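Local structure of penicillin-binding protein PbpB (Mycobacterium tuberculosis, 6KGT) at residues 471-476 with 502-507; 446-451 with 555-560; 268-273 with 395-400; 346-351 with 431-436. The protein takes part in cell-wall biogenesis by making cross-linked peptidoglycan from lipid intermediates, and binds penicillins. All coordinates share one frame; numbering follows the deposited sequence.

Interaction 1 of 4, residues 471-476 with 502-507. With SFR ((2R)-2-[(1S,2R)-1-carboxy-2-hydroxypropyl]-5-[(2R)-oxolan-2-yl]-2,3-dihydro-1,3-thiazole-4-carboxylic acid), chain B.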
# COMPACT_ATOMS: atom_id res chain seq x y z
N GLN A 471 -0.72 18.92 7.29
CA GLN A 471 -1.92 18.19 7.71
C GLN A 471 -1.80 16.71 7.33
O GLN A 471 -2.54 16.17 6.51
CB GLN A 471 -3.15 18.81 7.06
CG GLN A 471 -3.40 20.27 7.42
CD GLN A 471 -4.79 20.76 7.00
OE1 GLN A 471 -5.72 19.97 6.80
NE2 GLN A 471 -4.92 22.07 6.86
N MET A 472 -0.83 16.03 7.94
CA MET A 472 -0.71 14.58 7.77
C MET A 472 -1.91 13.86 8.37
O MET A 472 -2.43 14.25 9.43
CB MET A 472 0.57 14.05 8.41
CG MET A 472 1.83 14.55 7.75
SD MET A 472 1.83 14.22 5.99
CE MET A 472 3.31 15.13 5.52
N ALA A 473 -2.37 12.80 7.70
CA ALA A 473 -3.52 12.03 8.17
C ALA A 473 -3.23 10.57 7.88
O ALA A 473 -2.74 10.25 6.81
CB ALA A 473 -4.81 12.47 7.46
N GLY A 474 -3.55 9.70 8.83
CA GLY A 474 -3.29 8.29 8.61
C GLY A 474 -3.95 7.40 9.64
O GLY A 474 -4.77 7.86 10.44
N LYS A 475 -3.60 6.12 9.60
CA LYS A 475 -4.15 5.16 10.55
C LYS A 475 -3.10 4.09 10.85
O LYS A 475 -2.44 3.60 9.93
CB LYS A 475 -5.46 4.54 10.01
CG LYS A 475 -6.18 3.61 11.00
CD LYS A 475 -6.70 4.38 12.22
CE LYS A 475 -7.23 3.44 13.30
NZ LYS A 475 -6.13 2.88 14.16
N THR A 476 -2.95 3.76 12.13
CA THR A 476 -2.04 2.74 12.63
C THR A 476 -2.74 1.38 12.67
O THR A 476 -3.96 1.30 12.81
CB THR A 476 -1.55 3.08 14.03
OG1 THR A 476 -2.68 3.52 14.81
CG2 THR A 476 -0.47 4.17 14.01
N ALA A 502 -0.44 12.48 2.42
CA ALA A 502 0.18 13.81 2.45
C ALA A 502 -0.39 14.72 1.35
O ALA A 502 -0.11 14.49 0.17
CB ALA A 502 1.71 13.67 2.28
N THR A 503 -1.20 15.73 1.67
CA THR A 503 -1.71 16.02 3.02
C THR A 503 -3.24 15.96 3.00
O THR A 503 -3.83 15.72 1.96
CB THR A 503 -1.30 17.42 3.47
OG1 THR A 503 -1.63 18.33 2.41
CG2 THR A 503 0.19 17.49 3.77
N ALA A 504 -3.88 16.22 4.15
CA ALA A 504 -5.34 16.16 4.20
C ALA A 504 -5.98 17.29 3.40
O ALA A 504 -6.99 17.08 2.71
CB ALA A 504 -5.81 16.18 5.65
N ASP A 505 -5.40 18.48 3.46
CA ASP A 505 -5.97 19.62 2.75
C ASP A 505 -5.50 19.68 1.30
O ASP A 505 -6.15 20.35 0.48
CB ASP A 505 -5.63 20.91 3.49
CG ASP A 505 -4.13 21.10 3.68
OD1 ASP A 505 -3.40 20.11 3.91
OD2 ASP A 505 -3.67 22.26 3.61
N ASN A 506 -4.42 18.99 0.97
CA ASN A 506 -3.85 19.00 -0.38
C ASN A 506 -3.26 17.62 -0.65
O ASN A 506 -2.05 17.40 -0.53
CB ASN A 506 -2.79 20.11 -0.50
CG ASN A 506 -2.26 20.28 -1.91
OD1 ASN A 506 -2.80 19.74 -2.88
ND2 ASN A 506 -1.20 21.07 -2.04
N PRO A 507 -4.10 16.64 -1.00
CA PRO A 507 -3.61 15.26 -1.17
C PRO A 507 -2.72 15.11 -2.39
O PRO A 507 -3.16 15.30 -3.52
CB PRO A 507 -4.91 14.44 -1.33
CG PRO A 507 -5.98 15.30 -0.72
CD PRO A 507 -5.57 16.71 -1.06
C7 SFR B . -6.08 -2.17 15.39
C6 SFR B . -6.13 -2.50 16.91
N4 SFR B . -5.06 -0.29 16.83
C5 SFR B . -6.12 -1.23 17.59
C3 SFR B . -3.90 -0.06 17.79
C2 SFR B . -4.10 -0.75 19.17
S1 SFR B . -5.45 -1.44 19.18
C31 SFR B . -2.80 0.89 17.33
O71 SFR B . -5.07 -2.54 14.74
C61 SFR B . -7.40 -3.34 17.26
O62 SFR B . -7.35 -3.70 18.60
C62 SFR B . -7.50 -4.59 16.41
C14 SFR B . -3.66 -0.28 20.56
C15 SFR B . -2.54 -0.84 20.98
C16 SFR B . -2.37 -0.12 22.42
C17 SFR B . -2.78 1.18 22.25
O18 SFR B . -3.40 1.26 20.85
O32 SFR B . -1.58 0.73 17.62
O31 SFR B . -3.14 1.85 16.60
O HOH W 1 -0.84 20.49 4.78
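Q471 meets A504 and D505 where the loop that leaves strand 493-502 runs beside residues 471-473. The tight part combines one backbone hydrogen bond with apolar packing. The carbonyl O of Q471 accepts the A504 N-H (2.7 Å, 156° at the hydrogen). M472 starts away from the loop, but its bent chain (chi2 -54°) brings SD back to 3.8 Å from A502 CB; M542 of helix 531-544 packs on both residues. A473 CB lies 4.2 Å from A504 CB. A cis peptide between A502 and T503 turns the chain here, and T503 CB comes within 3.5 Å of Q471 O.

The solvent side is looser and polar. The side chains of Q471 and D505 cross at about a right angle, yet the amide and carboxylate stack nearly flat, planes 8° apart, with Q471 CD 3.4 Å from D505 CG. No hydrogen bond joins these two groups; OE1 of Q471 is instead held by Q444 of helix 436-450. Water 1 links the two segments on this side, accepting from Q471 N and donating to D505 OD1 (2.7 Å).

Farther along the strand, K475 NZ bonds T476 O and S324 OG, while T476 OG1 is hydrogen-bonded to O31 of the bound group SFR, although the modelled 2.5 Å is too short to be taken literally. The contact with the loop lies a few residues before K475-T476, the pair that begins the KTG motif, which lines one side of the active-site cleft in penicillin-binding transpeptidases.

Interaction 2 of 4, residues 446-451 with 555-560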
# COMPACT_ATOMS: atom_id res chain seq x y z
N LEU A 446 -8.87 11.62 10.40
CA LEU A 446 -7.62 10.86 10.50
C LEU A 446 -6.42 11.73 10.86
O LEU A 446 -5.37 11.18 11.23
CB LEU A 446 -7.38 10.09 9.20
CG LEU A 446 -8.41 8.97 8.97
CD1 LEU A 446 -8.11 8.16 7.71
CD2 LEU A 446 -8.48 8.04 10.19
N ARG A 447 -6.52 13.06 10.79
CA ARG A 447 -5.47 13.88 11.40
C ARG A 447 -5.35 13.61 12.90
O ARG A 447 -4.29 13.85 13.49
CB ARG A 447 -5.72 15.38 11.18
CG ARG A 447 -5.65 15.82 9.75
CD ARG A 447 -6.03 17.29 9.64
NE ARG A 447 -5.11 18.16 10.38
CZ ARG A 447 -5.32 19.46 10.59
NH1 ARG A 447 -6.42 20.06 10.13
NH2 ARG A 447 -4.42 20.16 11.27
N ALA A 448 -6.43 13.13 13.53
CA ALA A 448 -6.40 12.88 14.97
C ALA A 448 -5.42 11.78 15.34
O ALA A 448 -4.87 11.79 16.44
CB ALA A 448 -7.80 12.52 15.47
N VAL A 449 -5.20 10.81 14.44
CA VAL A 449 -4.26 9.72 14.71
C VAL A 449 -2.85 10.26 14.95
O VAL A 449 -2.08 9.70 15.75
CB VAL A 449 -4.28 8.71 13.54
CG1 VAL A 449 -3.21 7.65 13.73
CG2 VAL A 449 -5.68 8.10 13.38
N VAL A 450 -2.48 11.37 14.29
CA VAL A 450 -1.12 11.89 14.43
C VAL A 450 -1.04 13.07 15.39
O VAL A 450 0.06 13.60 15.59
CB VAL A 450 -0.53 12.28 13.07
CG1 VAL A 450 -0.55 11.08 12.14
CG2 VAL A 450 -1.30 13.46 12.46
N GLN A 451 -2.15 13.47 16.01
CA GLN A 451 -2.12 14.63 16.90
C GLN A 451 -1.47 14.31 18.25
O GLN A 451 -1.65 13.22 18.80
CB GLN A 451 -3.54 15.13 17.10
CG GLN A 451 -3.71 16.13 18.24
CD GLN A 451 -5.05 16.80 18.18
OE1 GLN A 451 -5.35 17.50 17.22
NE2 GLN A 451 -5.87 16.59 19.20
N PRO A 555 -7.22 24.53 14.77
CA PRO A 555 -7.43 24.24 16.20
C PRO A 555 -7.34 22.75 16.47
O PRO A 555 -7.65 21.94 15.58
CB PRO A 555 -8.84 24.78 16.46
CG PRO A 555 -9.53 24.69 15.11
CD PRO A 555 -8.46 24.94 14.08
N PRO A 556 -6.94 22.33 17.67
CA PRO A 556 -6.79 20.90 17.93
C PRO A 556 -8.12 20.17 17.83
O PRO A 556 -9.19 20.72 18.15
CB PRO A 556 -6.23 20.84 19.36
CG PRO A 556 -5.67 22.21 19.62
CD PRO A 556 -6.52 23.16 18.82
N LEU A 557 -8.07 18.92 17.35
CA LEU A 557 -9.27 18.10 17.26
C LEU A 557 -9.60 17.49 18.62
O LEU A 557 -8.71 17.16 19.41
CB LEU A 557 -9.11 16.97 16.24
CG LEU A 557 -8.62 17.34 14.85
CD1 LEU A 557 -8.23 16.10 14.11
CD2 LEU A 557 -9.67 18.12 14.08
N VAL A 558 -10.89 17.34 18.87
CA VAL A 558 -11.38 16.76 20.12
C VAL A 558 -11.65 15.28 19.89
O VAL A 558 -12.53 14.92 19.10
CB VAL A 558 -12.63 17.49 20.64
CG1 VAL A 558 -12.99 16.97 22.01
CG2 VAL A 558 -12.38 18.98 20.68
N LEU A 559 -10.90 14.44 20.59
CA LEU A 559 -11.06 12.99 20.56
C LEU A 559 -11.82 12.46 21.76
O LEU A 559 -12.38 11.35 21.69
CB LEU A 559 -9.71 12.28 20.54
CG LEU A 559 -8.74 12.46 19.38
CD1 LEU A 559 -8.16 13.87 19.37
CD2 LEU A 559 -7.65 11.41 19.51
N GLN A 560 -11.83 13.21 22.85
CA GLN A 560 -12.42 12.76 24.10
C GLN A 560 -13.08 13.96 24.75
O GLN A 560 -12.41 14.95 25.04
CB GLN A 560 -11.35 12.15 25.00
CG GLN A 560 -11.85 11.46 26.23
CD GLN A 560 -10.70 10.97 27.09
OE1 GLN A 560 -9.69 10.49 26.57
NE2 GLN A 560 -10.82 11.12 28.40
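Q451 clasps the backbone of L557 in a mixed polar and apolar contact, partly buried, that lays the C-terminal tail 555-560 against the end of helix 436-450. Both ends of the Q451 amide are used: OE1 accepts the L557 N-H (3.1 Å, 157°), and NE2 donates to L557 O (2.9 Å). Each carbonyl is approached in its plane on a lone pair, so one amide reads the N-H and C=O of a single residue much as a neighbouring strand would. The reach comes from a stretched side chain, with CG anti to the backbone N (chi1 167°) and CD extended beyond it. NE2 also bonds Q458 O, and this second partner should further fix the amide's rotation.

Beside the clasp the tail turns leucines onto the helix. L557 CD1 sits 3.5 Å from A448 N and 3.9 Å from R447 CB. L559 comes along the other flank of A448, its CG 4.0 Å from A448 CB, and its CD1 passes 3.6 Å from Q451 NE2 as the two side chains slide past each other in opposite directions. P556 adds a marginal contact, its CA near Q451 OE1.

Around this, L446 and V449 face strand 473-483 through A473 and K475, A448 also touches T318 of helix 317-323, and the L559 backbone is bonded to T316 just ahead of that helix.

Interaction 3 of 4, residues 268-273 with 395-400. With SFR ((2R)-2-[(1S,2R)-1-carboxy-2-hydroxypropyl]-5-[(2R)-oxolan-2-yl]-2,3-dihydro-1,3-thiazole-4-carboxylic acid), chain B.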
# COMPACT_ATOMS: atom_id res chain seq x y z
N GLY A 268 -5.81 -5.38 10.21
CA GLY A 268 -6.01 -4.79 11.52
C GLY A 268 -6.67 -3.43 11.41
O GLY A 268 -7.39 -3.12 10.45
N SER A 269 -6.40 -2.59 12.40
CA SER A 269 -7.12 -1.33 12.55
C SER A 269 -6.99 -0.39 11.34
O SER A 269 -7.81 0.54 11.21
CB SER A 269 -6.64 -0.61 13.81
OG SER A 269 -6.95 -1.40 14.93
N VAL A 270 -5.98 -0.56 10.48
CA VAL A 270 -5.96 0.25 9.26
C VAL A 270 -7.25 0.05 8.44
O VAL A 270 -7.69 0.96 7.73
CB VAL A 270 -4.68 -0.05 8.44
CG1 VAL A 270 -4.78 0.48 7.04
CG2 VAL A 270 -3.50 0.60 9.10
N ASN A 271 -7.90 -1.11 8.58
CA ASN A 271 -9.17 -1.31 7.89
C ASN A 271 -10.27 -0.36 8.37
O ASN A 271 -11.27 -0.21 7.67
CB ASN A 271 -9.64 -2.76 8.05
CG ASN A 271 -10.60 -3.18 6.94
OD1 ASN A 271 -10.35 -2.91 5.77
ND2 ASN A 271 -11.71 -3.81 7.31
N LYS A 272 -10.12 0.29 9.53
CA LYS A 272 -11.21 1.08 10.08
C LYS A 272 -11.60 2.27 9.20
O LYS A 272 -12.63 2.90 9.45
CB LYS A 272 -10.84 1.53 11.49
CG LYS A 272 -10.75 0.34 12.47
CD LYS A 272 -10.48 0.82 13.89
CE LYS A 272 -10.40 -0.34 14.91
NZ LYS A 272 -9.92 0.16 16.25
N ILE A 273 -10.81 2.57 8.16
CA ILE A 273 -11.23 3.55 7.16
C ILE A 273 -12.56 3.15 6.51
O ILE A 273 -13.32 4.02 6.07
CB ILE A 273 -10.12 3.73 6.11
CG1 ILE A 273 -10.35 4.99 5.28
CG2 ILE A 273 -9.99 2.49 5.21
CD1 ILE A 273 -9.47 5.07 4.06
N GLY A 395 -4.45 1.39 -1.86
CA GLY A 395 -5.49 1.80 -2.79
C GLY A 395 -6.75 2.28 -2.11
O GLY A 395 -7.43 3.19 -2.61
N MET A 396 -7.08 1.71 -0.94
CA MET A 396 -8.22 2.20 -0.17
C MET A 396 -8.03 3.65 0.22
O MET A 396 -8.97 4.45 0.17
CB MET A 396 -8.42 1.38 1.09
CG MET A 396 -9.13 0.10 0.88
SD MET A 396 -9.91 -0.37 2.41
CE MET A 396 -8.54 -0.71 3.50
N TYR A 397 -6.83 3.99 0.70
CA TYR A 397 -6.57 5.34 1.16
C TYR A 397 -6.47 6.32 -0.00
O TYR A 397 -6.75 7.51 0.17
CB TYR A 397 -5.32 5.35 2.05
CG TYR A 397 -5.66 4.85 3.44
CD1 TYR A 397 -6.05 3.53 3.64
CD2 TYR A 397 -5.64 5.71 4.55
CE1 TYR A 397 -6.40 3.06 4.90
CE2 TYR A 397 -5.97 5.27 5.80
CZ TYR A 397 -6.37 3.94 5.98
OH TYR A 397 -6.72 3.48 7.24
N GLN A 398 -6.13 5.83 -1.20
CA GLN A 398 -6.15 6.66 -2.39
C GLN A 398 -7.57 7.10 -2.75
O GLN A 398 -7.75 8.22 -3.24
CB GLN A 398 -5.52 5.89 -3.56
CG GLN A 398 -5.44 6.68 -4.88
CD GLN A 398 -6.76 6.69 -5.65
OE1 GLN A 398 -7.58 5.78 -5.52
NE2 GLN A 398 -6.97 7.73 -6.43
N ALA A 399 -8.58 6.24 -2.53
CA ALA A 399 -9.97 6.65 -2.79
C ALA A 399 -10.34 7.85 -1.94
O ALA A 399 -10.91 8.82 -2.44
CB ALA A 399 -10.95 5.49 -2.51
N ILE A 400 -10.03 7.79 -0.64
CA ILE A 400 -10.35 8.89 0.28
C ILE A 400 -9.51 10.12 -0.04
O ILE A 400 -9.99 11.26 0.07
CB ILE A 400 -10.14 8.40 1.73
CG1 ILE A 400 -11.28 7.45 2.16
CG2 ILE A 400 -9.92 9.58 2.72
CD1 ILE A 400 -12.70 7.96 1.81
C7 SFR B . -6.08 -2.17 15.39
C6 SFR B . -6.13 -2.50 16.91
N4 SFR B . -5.06 -0.29 16.83
C5 SFR B . -6.12 -1.23 17.59
C3 SFR B . -3.90 -0.06 17.79
C2 SFR B . -4.10 -0.75 19.17
S1 SFR B . -5.45 -1.44 19.18
C31 SFR B . -2.80 0.89 17.33
O71 SFR B . -5.07 -2.54 14.74
C61 SFR B . -7.40 -3.34 17.26
O62 SFR B . -7.35 -3.70 18.60
C62 SFR B . -7.50 -4.59 16.41
C14 SFR B . -3.66 -0.28 20.56
C15 SFR B . -2.54 -0.84 20.98
C16 SFR B . -2.37 -0.12 22.42
C17 SFR B . -2.78 1.18 22.25
O18 SFR B . -3.40 1.26 20.85
O32 SFR B . -1.58 0.73 17.62
O31 SFR B . -3.14 1.85 16.60
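The Y397 ring carries I273 over one face: methyl CD1 stands 3.6 Å from the ring centroid, only 4° off the normal, a centred CH-pi contact. At the ring edge, in plane, lies V270 O, which accepts the Y397 hydroxyl proton on a lone pair (OH to O 2.7 Å). V270 CG1 crosses beside the same end, 3.7 Å from Y397 CE1. A499 and K475 of the central sheet also touch this tyrosine, so that it meets both the sheet and residues 270-273.

I273 buries the most surface of any residue here. Its CG1 is anti to the backbone N (chi1 -165°), so the chain runs out toward helix 390-401, where CD1 also meets I400 CG1 at 3.5 Å. I273 CG2 rests against the Y397 ring, 3.6 Å from CE1. The same CG2 lies 3.9 Å from M396 CE.

S269-V270-N271-K272 form the SxxK motif of penicillin-binding transpeptidases, and the Y397 hydroxyl bonds the V270 carbonyl within its short 3-10 turn. S269 OG is covalently joined to C7 of SFR, as expected for an acyl-ester; S269 N donates a weak bond to O71, an arrangement consistent with one arm of the oxyanion hole. K272 NZ reaches S324 and N326 of the second motif.

N271 turns its amide back toward the helix: ND2 bonds L380 O, whereas OD1, buried and without a polar partner in the model, lies 3.6 Å from M396 CE.

Interaction 4 of 4, residues 346-351 with 431-436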
# COMPACT_ATOMS: atom_id res chain seq x y z
N ARG A 346 -16.53 -3.84 -0.73
CA ARG A 346 -16.40 -4.15 -2.15
C ARG A 346 -16.07 -2.91 -2.97
O ARG A 346 -15.26 -2.97 -3.89
CB ARG A 346 -17.69 -4.81 -2.65
CG ARG A 346 -17.91 -6.22 -2.12
CD ARG A 346 -17.08 -7.22 -2.90
NE ARG A 346 -17.28 -7.08 -4.34
CZ ARG A 346 -16.80 -7.93 -5.25
NH1 ARG A 346 -16.09 -8.98 -4.87
NH2 ARG A 346 -17.03 -7.71 -6.54
N LYS A 347 -16.68 -1.77 -2.64
CA LYS A 347 -16.41 -0.55 -3.39
C LYS A 347 -15.00 -0.02 -3.14
O LYS A 347 -14.40 0.59 -4.03
CB LYS A 347 -17.44 0.52 -3.06
CG LYS A 347 -18.52 0.67 -4.12
CD LYS A 347 -19.84 1.16 -3.55
CE LYS A 347 -19.65 2.39 -2.69
NZ LYS A 347 -20.76 2.70 -1.72
N PHE A 348 -14.45 -0.23 -1.93
CA PHE A 348 -13.04 0.06 -1.70
C PHE A 348 -12.09 -0.91 -2.41
O PHE A 348 -10.86 -0.75 -2.31
CB PHE A 348 -12.74 0.08 -0.20
CG PHE A 348 -12.93 1.43 0.43
CD1 PHE A 348 -12.09 2.50 0.08
CD2 PHE A 348 -13.93 1.65 1.37
CE1 PHE A 348 -12.25 3.76 0.66
CE2 PHE A 348 -14.10 2.90 1.95
CZ PHE A 348 -13.26 3.96 1.61
N GLY A 349 -12.61 -1.91 -3.11
CA GLY A 349 -11.79 -2.74 -3.99
C GLY A 349 -11.24 -4.01 -3.36
O GLY A 349 -10.43 -4.69 -4.00
N LEU A 350 -11.67 -4.35 -2.15
CA LEU A 350 -11.13 -5.49 -1.44
C LEU A 350 -11.69 -6.79 -1.99
O LEU A 350 -12.85 -6.86 -2.41
CB LEU A 350 -11.43 -5.35 0.05
CG LEU A 350 -10.90 -4.03 0.62
CD1 LEU A 350 -11.25 -3.89 2.09
CD2 LEU A 350 -9.38 -3.95 0.42
N GLY A 351 -10.86 -7.84 -1.94
CA GLY A 351 -11.14 -9.14 -2.51
C GLY A 351 -10.96 -9.23 -4.01
O GLY A 351 -11.14 -10.32 -4.57
N ILE A 431 -14.06 4.91 -9.82
CA ILE A 431 -15.04 4.23 -8.99
C ILE A 431 -15.38 5.14 -7.82
O ILE A 431 -14.54 5.37 -6.94
CB ILE A 431 -14.53 2.87 -8.50
CG1 ILE A 431 -14.20 1.99 -9.71
CG2 ILE A 431 -15.55 2.25 -7.58
CD1 ILE A 431 -13.69 0.62 -9.37
N ARG A 432 -16.59 5.70 -7.83
CA ARG A 432 -17.07 6.53 -6.73
C ARG A 432 -17.33 5.65 -5.52
O ARG A 432 -18.21 4.78 -5.55
CB ARG A 432 -18.32 7.30 -7.16
CG ARG A 432 -19.19 7.86 -6.05
CD ARG A 432 -18.59 9.10 -5.46
NE ARG A 432 -18.29 10.13 -6.45
CZ ARG A 432 -17.56 11.21 -6.19
NH1 ARG A 432 -17.04 11.38 -4.97
NH2 ARG A 432 -17.31 12.10 -7.14
N VAL A 433 -16.53 5.83 -4.46
CA VAL A 433 -16.70 5.08 -3.21
C VAL A 433 -17.59 5.85 -2.24
O VAL A 433 -18.51 5.29 -1.65
CB VAL A 433 -15.33 4.77 -2.58
CG1 VAL A 433 -15.49 4.14 -1.23
CG2 VAL A 433 -14.50 3.86 -3.51
N VAL A 434 -17.30 7.13 -2.06
CA VAL A 434 -18.03 8.04 -1.18
C VAL A 434 -17.97 9.42 -1.83
O VAL A 434 -17.18 9.66 -2.73
CB VAL A 434 -17.44 8.11 0.25
CG1 VAL A 434 -17.54 6.78 0.96
CG2 VAL A 434 -16.02 8.61 0.20
N SER A 435 -18.80 10.34 -1.33
CA SER A 435 -18.82 11.68 -1.89
C SER A 435 -17.52 12.43 -1.55
O SER A 435 -16.75 12.02 -0.67
CB SER A 435 -20.03 12.47 -1.38
OG SER A 435 -19.87 12.90 -0.02
N ALA A 436 -17.29 13.53 -2.26
CA ALA A 436 -16.16 14.41 -1.94
C ALA A 436 -16.29 14.98 -0.53
O ALA A 436 -15.29 15.14 0.18
CB ALA A 436 -16.06 15.54 -2.97
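V433 splits its two methyls between F348 and the end of helix 338-347. CG1, anti to the backbone N (chi1 174°), points at the F348 ring and stands 3.6 Å from its centroid, 11° off the normal: a CH-pi contact over the middle of one face. CG2 turns to the helix end and lies 3.3 Å from K347 O, a carbonyl whose hydrogen-bond donor is R406 NE.

The K347 side chain, bent at chi3, passes along the backbone of 432-433, with CE 3.3 Å from V433 O and 4.0 Å from R432 O.

The helix stops here in a Schellman motif: G349, at positive phi, follows F348, whose ring drops into the core against V274 and S277 of helix 273-281 and A399 of helix 390-401. In the second segment, the chain leaves the short strand 431-432, paired with 405-406, and passes to S435, the N-cap of helix 436-450, whose OG bonds T438 N.

I431 adds its CG2 at 4.1 Å from K347 O. R432 points away and folds back on its own segment, NH1 donating to V434 O (2.8 Å, 166°) with the acceptor in the guanidinium plane.

In the fold
Interaction 3 holds the acylated S269; interaction 1 touches at the far end of a strand segment whose T476 reaches SFR, and the two meet where K475 packs on Y397 and S269. Interaction 3 is wholly buried and mostly apolar, with one tyrosine bond; interaction 1 grades from a buried backbone bond to a solvent-side stack. Interaction 2 is more peripheral and uses a side-chain amide to hold the tail; it shares helix 436-450 and strand 473-483 with the surroundings of interaction 1, touching it at R447 and V449. Interaction 4, partly buried and lacking any clear cross-bond, backs interaction 3 through F348 on M396 and A399, about 25 Å from interaction 2 between centres.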